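Local coordinates for protein CG4930 (Drosophila melanogaster, PDB 3ISM) that inhibits the nuclease EndoG by forming a complex with it, and probably acts as a ribonuclease inhibitor, at residues Thr224-Phe229 / Lys246-Ala251. The protein carries 1 engineered substitution. Numbering follows the deposited sequence.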
loop_
_atom_site.group_PDB
_atom_site.type_symbol
_atom_site.label_atom_id
_atom_site.label_comp_id
_atom_site.label_asym_id
_atom_site.label_seq_id
_atom_site.Cartn_x
_atom_site.Cartn_y
_atom_site.Cartn_z
ATOM N N THR C 224 9.647 -16.638 33.950
ATOM C CA THR C 224 11.003 -16.132 33.737
ATOM C C THR C 224 11.751 -16.991 32.716
ATOM O O THR C 224 12.468 -16.464 31.866
ATOM C CB THR C 224 11.799 -16.049 35.062
ATOM O OG1 THR C 224 10.967 -15.485 36.083
ATOM C CG2 THR C 224 13.044 -15.178 34.900
ATOM N N LEU C 225 11.551 -18.307 32.794
ATOM C CA LEU C 225 12.138 -19.246 31.838
ATOM C C LEU C 225 11.590 -19.030 30.427
ATOM O O LEU C 225 12.316 -19.173 29.440
ATOM C CB LEU C 225 11.892 -20.691 32.285
ATOM C CG LEU C 225 12.728 -21.796 31.630
ATOM C CD1 LEU C 225 14.194 -21.696 32.038
ATOM C CD2 LEU C 225 12.173 -23.165 31.982
ATOM N N MET C 226 10.307 -18.682 30.345
ATOM C CA MET C 226 9.661 -18.366 29.076
ATOM C C MET C 226 10.131 -17.005 28.560
ATOM O O MET C 226 10.201 -16.783 27.352
ATOM C CB MET C 226 8.137 -18.373 29.239
ATOM C CG MET C 226 7.349 -18.589 27.947
ATOM S SD MET C 226 7.385 -20.303 27.376
ATOM C CE MET C 226 6.230 -20.217 26.012
ATOM N N LYS C 227 10.453 -16.102 29.481
ATOM C CA LYS C 227 10.941 -14.771 29.126
ATOM C C LYS C 227 12.399 -14.794 28.656
ATOM O O LYS C 227 12.811 -13.951 27.855
ATOM C CB LYS C 227 10.774 -13.802 30.301
ATOM C CG LYS C 227 9.337 -13.365 30.552
ATOM C CD LYS C 227 9.188 -12.701 31.914
ATOM C CE LYS C 227 7.728 -12.643 32.341
ATOM N NZ LYS C 227 7.580 -12.139 33.733
ATOM N N ARG C 228 13.166 -15.764 29.154
ATOM C CA ARG C 228 14.586 -15.895 28.820
ATOM C C ARG C 228 14.825 -16.562 27.465
ATOM O O ARG C 228 15.511 -16.004 26.605
ATOM C CB ARG C 228 15.333 -16.680 29.905
ATOM C CG ARG C 228 15.631 -15.907 31.176
ATOM C CD ARG C 228 16.590 -16.688 32.060
ATOM N NE ARG C 228 16.361 -16.428 33.480
ATOM C CZ ARG C 228 17.030 -15.537 34.208
ATOM N NH1 ARG C 228 17.990 -14.796 33.662
ATOM N NH2 ARG C 228 16.734 -15.387 35.493
ATOM N N PHE C 229 14.263 -17.756 27.285
ATOM C CA PHE C 229 14.575 -18.587 26.119
ATOM C C PHE C 229 13.531 -18.526 25.001
ATOM O O PHE C 229 13.833 -18.857 23.852
ATOM C CB PHE C 229 14.836 -20.039 26.548
ATOM C CG PHE C 229 15.994 -20.191 27.503
ATOM C CD1 PHE C 229 17.301 -19.979 27.074
ATOM C CD2 PHE C 229 15.778 -20.542 28.832
ATOM C CE1 PHE C 229 18.375 -20.112 27.953
ATOM C CE2 PHE C 229 16.846 -20.679 29.717
ATOM C CZ PHE C 229 18.147 -20.463 29.275
ATOM N N LYS C 246 8.110 -26.831 23.693
ATOM C CA LYS C 246 7.782 -28.131 24.286
ATOM C C LYS C 246 8.500 -28.358 25.615
ATOM O O LYS C 246 7.919 -28.901 26.554
ATOM C CB LYS C 246 8.124 -29.281 23.333
ATOM C CG LYS C 246 7.280 -29.359 22.070
ATOM C CD LYS C 246 5.796 -29.459 22.361
ATOM C CE LYS C 246 5.000 -29.501 21.072
ATOM N NZ LYS C 246 5.192 -30.794 20.353
ATOM N N LYS C 247 9.763 -27.936 25.682
ATOM C CA LYS C 247 10.596 -28.131 26.867
ATOM C C LYS C 247 10.033 -27.419 28.095
ATOM O O LYS C 247 10.121 -27.933 29.209
ATOM C CB LYS C 247 12.044 -27.691 26.603
ATOM C CG LYS C 247 12.908 -28.747 25.913
ATOM C CD LYS C 247 14.392 -28.370 25.960
ATOM C CE LYS C 247 15.302 -29.496 25.456
ATOM N NZ LYS C 247 15.254 -29.671 23.974
ATOM N N ILE C 248 9.450 -26.247 27.877
ATOM C CA ILE C 248 8.841 -25.473 28.949
ATOM C C ILE C 248 7.404 -25.960 29.193
ATOM O O ILE C 248 6.877 -25.853 30.306
ATOM C CB ILE C 248 8.900 -23.954 28.635
ATOM C CG1 ILE C 248 10.345 -23.550 28.298
ATOM C CG2 ILE C 248 8.363 -23.123 29.787
ATOM C CD1 ILE C 248 10.628 -22.061 28.341
ATOM N N ALA C 249 6.786 -26.518 28.151
ATOM C CA ALA C 249 5.469 -27.138 28.268
ATOM C C ALA C 249 5.533 -28.414 29.111
ATOM O O ALA C 249 4.783 -28.561 30.078
ATOM C CB ALA C 249 4.887 -27.438 26.888
ATOM N N ALA C 250 6.431 -29.325 28.740
ATOM C CA ALA C 250 6.658 -30.557 29.500
ATOM C C ALA C 250 7.048 -30.275 30.954
ATOM O O ALA C 250 6.632 -31.000 31.867
ATOM C CB ALA C 250 7.717 -31.426 28.817
ATOM N N ALA C 251 7.834 -29.214 31.154
ATOM C CA ALA C 251 8.294 -28.812 32.482
ATOM C C ALA C 251 7.177 -28.214 33.326
ATOM O O ALA C 251 7.237 -28.253 34.553
ATOM C CB ALA C 251 9.457 -27.837 32.380
#
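Ile248 reaches from helix 238-261 to lie between the side chains of Leu225 and Met226 on helix 220-229, an antiparallel helix-helix packing that joins two consecutive helices of the all-helical C-terminal half of the inhibitor. The side chains that meet are apolar and the contact is small, burying 182 Å² in all, and no hydrogen bond links the two segments; Met226 and Ile248 have the nearest pair of CA atoms, 7.2 Å apart. At its root, Ile248 CB lies 4.1 Å from Met226 SD. At the branch the two arms part company. CG2, anti to the backbone N, stays on the methionine side, 3.8 Å from Met226 SD, whereas CG1, anti to the carbonyl carbon (chi1 -53°), heads for the facing helix and passes 4.1 Å from Leu225 CD2. An extended chi2 (-164°) then carries CD1 farthest across, where it sits 3.9 Å from Leu225 CG and 3.8 Å from Met226 SD. The thioether sulfur therefore touches both arms of the isoleucine, a position it gains from the bend of the methionine chain at chi2 (75°). Met226 also packs on Tyr287 of helix 267-287, and Ala249 on Tyr280 of that same helix, so a third helix adjoins the pair. The tip of Ile248 finally meets main chain: CD1 lies 3.5 Å from Leu225 O, the carbonyl oxygen that accepts the helical hydrogen bond from Phe229 N.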